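Local coordinates for protein eukaryotic translation initiation factor 4 gamma 5 (Trypanosoma cruzi, PDB 6OZU) that probably acts as a scaffold in the initiation of translation, its helical MIF4G domain being the kind that in eIF4G relatives docks the helicase eIF4A, at residues D40-F51 and F86-R97. Residues are numbered along the deposited sequence; the frame is centred on the assembly and turned at random.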
loop_
_atom_site.group_PDB
_atom_site.type_symbol
_atom_site.label_atom_id
_atom_site.label_comp_id
_atom_site.label_asym_id
_atom_site.label_seq_id
_atom_site.Cartn_x
_atom_site.Cartn_y
_atom_site.Cartn_z
ATOM N N ASP A 40 -17.587 3.861 17.704
ATOM C CA ASP A 40 -16.244 3.358 17.387
ATOM C C ASP A 40 -16.361 2.161 16.444
ATOM O O ASP A 40 -15.626 2.100 15.456
ATOM C CB ASP A 40 -15.508 2.896 18.665
ATOM C CG ASP A 40 -14.977 3.958 19.612
ATOM O OD1 ASP A 40 -14.864 5.130 19.196
ATOM O OD2 ASP A 40 -14.653 3.608 20.771
ATOM N N LYS A 41 -17.306 1.223 16.740
ATOM C CA LYS A 41 -17.559 0.016 15.945
ATOM C C LYS A 41 -17.994 0.355 14.522
ATOM O O LYS A 41 -17.458 -0.226 13.575
ATOM C CB LYS A 41 -18.534 -0.948 16.651
ATOM N N GLU A 42 -18.901 1.344 14.372
ATOM C CA GLU A 42 -19.412 1.833 13.083
ATOM C C GLU A 42 -18.315 2.460 12.214
ATOM O O GLU A 42 -18.288 2.210 11.005
ATOM C CB GLU A 42 -20.554 2.833 13.294
ATOM C CG GLU A 42 -21.847 2.199 13.770
ATOM C CD GLU A 42 -22.960 3.158 14.147
ATOM O OE1 GLU A 42 -22.662 4.313 14.529
ATOM O OE2 GLU A 42 -24.138 2.743 14.069
ATOM N N ILE A 43 -17.413 3.262 12.833
ATOM C CA ILE A 43 -16.293 3.931 12.159
ATOM C C ILE A 43 -15.229 2.896 11.760
ATOM O O ILE A 43 -14.765 2.913 10.617
ATOM C CB ILE A 43 -15.728 5.127 13.001
ATOM C CG1 ILE A 43 -16.817 6.202 13.231
ATOM C CG2 ILE A 43 -14.502 5.757 12.324
ATOM C CD1 ILE A 43 -16.637 7.026 14.433
ATOM N N GLN A 44 -14.877 1.972 12.686
ATOM C CA GLN A 44 -13.902 0.894 12.447
ATOM C C GLN A 44 -14.338 0.010 11.270
ATOM O O GLN A 44 -13.497 -0.434 10.484
ATOM C CB GLN A 44 -13.716 0.051 13.716
ATOM C CG GLN A 44 -12.369 -0.645 13.820
ATOM C CD GLN A 44 -12.071 -1.046 15.246
ATOM O OE1 GLN A 44 -11.753 -0.211 16.097
ATOM N NE2 GLN A 44 -12.184 -2.330 15.552
ATOM N N ASP A 45 -15.663 -0.201 11.139
ATOM C CA ASP A 45 -16.293 -0.976 10.074
ATOM C C ASP A 45 -16.122 -0.283 8.723
ATOM O O ASP A 45 -15.799 -0.959 7.752
ATOM C CB ASP A 45 -17.773 -1.207 10.387
ATOM C CG ASP A 45 -18.471 -2.059 9.362
ATOM O OD1 ASP A 45 -18.345 -3.299 9.438
ATOM O OD2 ASP A 45 -19.143 -1.489 8.484
ATOM N N VAL A 46 -16.300 1.056 8.666
ATOM C CA VAL A 46 -16.130 1.856 7.445
ATOM C C VAL A 46 -14.708 1.689 6.905
ATOM O O VAL A 46 -14.523 1.491 5.702
ATOM C CB VAL A 46 -16.489 3.357 7.663
ATOM C CG1 VAL A 46 -16.105 4.213 6.447
ATOM C CG2 VAL A 46 -17.967 3.527 7.989
ATOM N N ILE A 47 -13.708 1.758 7.802
ATOM C CA ILE A 47 -12.299 1.641 7.434
ATOM C C ILE A 47 -12.004 0.202 6.988
ATOM O O ILE A 47 -11.364 0.036 5.956
ATOM C CB ILE A 47 -11.349 2.205 8.542
ATOM C CG1 ILE A 47 -11.687 3.673 8.887
ATOM C CG2 ILE A 47 -9.858 2.045 8.191
ATOM C CD1 ILE A 47 -11.748 4.675 7.712
ATOM N N GLN A 48 -12.551 -0.812 7.711
ATOM C CA GLN A 48 -12.408 -2.243 7.408
ATOM C C GLN A 48 -12.987 -2.559 6.013
ATOM O O GLN A 48 -12.339 -3.250 5.232
ATOM C CB GLN A 48 -13.085 -3.094 8.511
ATOM C CG GLN A 48 -12.970 -4.618 8.334
ATOM C CD GLN A 48 -11.927 -5.271 9.224
ATOM O OE1 GLN A 48 -11.882 -5.060 10.444
ATOM N NE2 GLN A 48 -11.077 -6.104 8.631
ATOM N N VAL A 49 -14.172 -2.008 5.693
ATOM C CA VAL A 49 -14.870 -2.181 4.414
ATOM C C VAL A 49 -14.025 -1.678 3.241
ATOM O O VAL A 49 -13.816 -2.421 2.278
ATOM C CB VAL A 49 -16.303 -1.556 4.456
ATOM C CG1 VAL A 49 -16.869 -1.298 3.055
ATOM C CG2 VAL A 49 -17.241 -2.440 5.246
ATOM N N ILE A 50 -13.534 -0.430 3.329
ATOM C CA ILE A 50 -12.715 0.172 2.276
ATOM C C ILE A 50 -11.407 -0.627 2.096
ATOM O O ILE A 50 -11.037 -0.932 0.957
ATOM C CB ILE A 50 -12.480 1.695 2.537
ATOM C CG1 ILE A 50 -13.830 2.464 2.678
ATOM C CG2 ILE A 50 -11.580 2.310 1.446
ATOM C CD1 ILE A 50 -13.765 3.834 3.280
ATOM N N PHE A 51 -10.743 -1.010 3.216
ATOM C CA PHE A 51 -9.492 -1.772 3.192
ATOM C C PHE A 51 -9.645 -3.196 2.584
ATOM O O PHE A 51 -8.728 -3.648 1.892
ATOM C CB PHE A 51 -8.834 -1.797 4.573
ATOM C CG PHE A 51 -7.877 -0.648 4.831
ATOM C CD1 PHE A 51 -8.322 0.671 4.813
ATOM C CD2 PHE A 51 -6.544 -0.889 5.140
ATOM C CE1 PHE A 51 -7.436 1.726 5.040
ATOM C CE2 PHE A 51 -5.665 0.169 5.395
ATOM C CZ PHE A 51 -6.117 1.467 5.344
ATOM N N PHE A 86 -9.769 9.233 15.961
ATOM C CA PHE A 86 -10.189 7.833 15.901
ATOM C C PHE A 86 -10.015 7.228 14.521
ATOM O O PHE A 86 -9.484 6.122 14.438
ATOM C CB PHE A 86 -11.616 7.606 16.434
ATOM C CG PHE A 86 -11.991 6.141 16.481
ATOM C CD1 PHE A 86 -11.582 5.338 17.540
ATOM C CD2 PHE A 86 -12.693 5.551 15.434
ATOM C CE1 PHE A 86 -11.891 3.978 17.566
ATOM C CE2 PHE A 86 -12.986 4.186 15.450
ATOM C CZ PHE A 86 -12.596 3.412 16.525
ATOM N N ILE A 87 -10.473 7.923 13.443
ATOM C CA ILE A 87 -10.352 7.451 12.048
ATOM C C ILE A 87 -8.894 7.151 11.721
ATOM O O ILE A 87 -8.595 6.110 11.128
ATOM C CB ILE A 87 -10.980 8.433 11.008
ATOM C CG1 ILE A 87 -12.504 8.541 11.167
ATOM C CG2 ILE A 87 -10.652 7.993 9.576
ATOM C CD1 ILE A 87 -13.149 9.724 10.416
ATOM N N ARG A 88 -7.997 8.076 12.110
ATOM C CA ARG A 88 -6.553 7.999 11.901
ATOM C C ARG A 88 -5.899 6.798 12.600
ATOM O O ARG A 88 -5.049 6.135 12.013
ATOM C CB ARG A 88 -5.893 9.318 12.300
ATOM C CG ARG A 88 -6.091 10.394 11.244
ATOM C CD ARG A 88 -5.850 11.775 11.795
ATOM N NE ARG A 88 -5.901 12.779 10.740
ATOM C CZ ARG A 88 -7.001 13.397 10.335
ATOM N NH1 ARG A 88 -8.176 13.102 10.881
ATOM N NH2 ARG A 88 -6.941 14.305 9.375
ATOM N N ASN A 89 -6.333 6.489 13.813
ATOM C CA ASN A 89 -5.840 5.339 14.563
ATOM C C ASN A 89 -6.432 4.042 14.027
ATOM O O ASN A 89 -5.786 3.000 14.146
ATOM C CB ASN A 89 -6.083 5.517 16.060
ATOM C CG ASN A 89 -5.201 6.584 16.649
ATOM O OD1 ASN A 89 -3.961 6.517 16.612
ATOM N ND2 ASN A 89 -5.821 7.611 17.173
ATOM N N ALA A 90 -7.631 4.107 13.391
ATOM C CA ALA A 90 -8.263 2.940 12.775
ATOM C C ALA A 90 -7.534 2.588 11.466
ATOM O O ALA A 90 -7.368 1.401 11.186
ATOM C CB ALA A 90 -9.734 3.195 12.528
ATOM N N ILE A 91 -7.063 3.615 10.688
ATOM C CA ILE A 91 -6.241 3.437 9.472
ATOM C C ILE A 91 -4.896 2.791 9.866
ATOM O O ILE A 91 -4.518 1.808 9.246
ATOM C CB ILE A 91 -6.091 4.727 8.610
ATOM C CG1 ILE A 91 -7.454 5.168 8.031
ATOM C CG2 ILE A 91 -5.106 4.515 7.461
ATOM C CD1 ILE A 91 -7.579 6.676 7.782
ATOM N N ILE A 92 -4.246 3.262 10.959
ATOM C CA ILE A 92 -2.989 2.688 11.489
ATOM C C ILE A 92 -3.166 1.196 11.805
ATOM O O ILE A 92 -2.412 0.376 11.283
ATOM C CB ILE A 92 -2.444 3.484 12.712
ATOM C CG1 ILE A 92 -1.900 4.864 12.282
ATOM C CG2 ILE A 92 -1.388 2.686 13.495
ATOM C CD1 ILE A 92 -1.739 5.891 13.424
ATOM N N ARG A 93 -4.184 0.859 12.600
ATOM C CA ARG A 93 -4.526 -0.509 12.998
ATOM C C ARG A 93 -4.881 -1.393 11.798
ATOM O O ARG A 93 -4.421 -2.535 11.726
ATOM C CB ARG A 93 -5.668 -0.527 14.050
ATOM C CG ARG A 93 -5.224 -0.107 15.434
ATOM C CD ARG A 93 -6.302 -0.288 16.513
ATOM N NE ARG A 93 -6.816 0.999 16.997
ATOM C CZ ARG A 93 -8.001 1.514 16.667
ATOM N NH1 ARG A 93 -8.839 0.833 15.885
ATOM N NH2 ARG A 93 -8.365 2.706 17.126
ATOM N N GLN A 94 -5.714 -0.885 10.874
ATOM C CA GLN A 94 -6.114 -1.659 9.699
ATOM C C GLN A 94 -4.941 -1.868 8.709
ATOM O O GLN A 94 -4.919 -2.907 8.053
ATOM C CB GLN A 94 -7.371 -1.079 9.027
ATOM C CG GLN A 94 -8.172 -2.066 8.149
ATOM C CD GLN A 94 -8.654 -3.328 8.823
ATOM O OE1 GLN A 94 -8.439 -4.439 8.327
ATOM N NE2 GLN A 94 -9.329 -3.193 9.948
ATOM N N CYS A 95 -3.939 -0.952 8.676
ATOM C CA CYS A 95 -2.704 -1.080 7.856
ATOM C C CYS A 95 -1.873 -2.193 8.454
ATOM O O CYS A 95 -1.314 -3.013 7.744
ATOM C CB CYS A 95 -1.906 0.220 7.853
ATOM S SG CYS A 95 -2.464 1.438 6.647
ATOM N N GLN A 96 -1.767 -2.184 9.780
ATOM C CA GLN A 96 -1.027 -3.177 10.539
ATOM C C GLN A 96 -1.603 -4.562 10.261
ATOM O O GLN A 96 -0.840 -5.448 9.898
ATOM C CB GLN A 96 -1.033 -2.837 12.029
ATOM C CG GLN A 96 0.079 -3.494 12.818
ATOM C CD GLN A 96 -0.245 -3.314 14.269
ATOM O OE1 GLN A 96 -0.971 -4.122 14.868
ATOM N NE2 GLN A 96 0.222 -2.204 14.843
ATOM N N ARG A 97 -2.945 -4.710 10.297
ATOM C CA ARG A 97 -3.607 -5.983 10.071
ATOM C C ARG A 97 -3.439 -6.486 8.640
ATOM O O ARG A 97 -3.039 -7.632 8.440
ATOM C CB ARG A 97 -5.074 -5.942 10.508
ATOM C CG ARG A 97 -5.669 -7.341 10.597
ATOM C CD ARG A 97 -7.178 -7.345 10.790
ATOM N NE ARG A 97 -7.845 -8.450 10.084
ATOM C CZ ARG A 97 -7.839 -9.722 10.474
ATOM N NH1 ARG A 97 -8.479 -10.642 9.764
ATOM N NH2 ARG A 97 -7.205 -10.083 11.585
#
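Ile-47 is a knob that enters a four-residue hole between helices 40-53 and 82-112 of the all-helical MIF4G domain: Ile-87, Ala-90, Ile-91 and Gln-94 surround it. The axes of segments 40-51 and 86-97 run the same general way, 46° apart and 9.6 Å at closest approach, and Ala-90 CB lies 4.2 Å from Ile-47 CG1. The branches of Ile-47 spread over the hollow: CD1 reaches toward CG2 of Ile-87, while Ile-47 CG2 lies 3.9 Å from Ile-91 CG1 and also meets Gln-94 CB. One end of the groove is filled from the other helix by Phe-86, whose ring has Ile-43 CG2 at its edge, in plane, and Asp-40 OD1 over one face, with carboxylate and ring only 10° from parallel. At the far end Phe-51 is the bump. Gln-94 CB sits over one ring face in a CH-pi contact, 4.2 Å from the centroid, and Leu-142 and Phe-138 of helix 118-144 continue the packing around Phe-51. Along the more polar flank, the amides of Gln-48 and Gln-94 meet with their planes 66° apart. At the edge of the Phe-51 ring stands Cys-95 SG, 3.7 Å from Phe-51 CE2, a sulfur-aromatic contact.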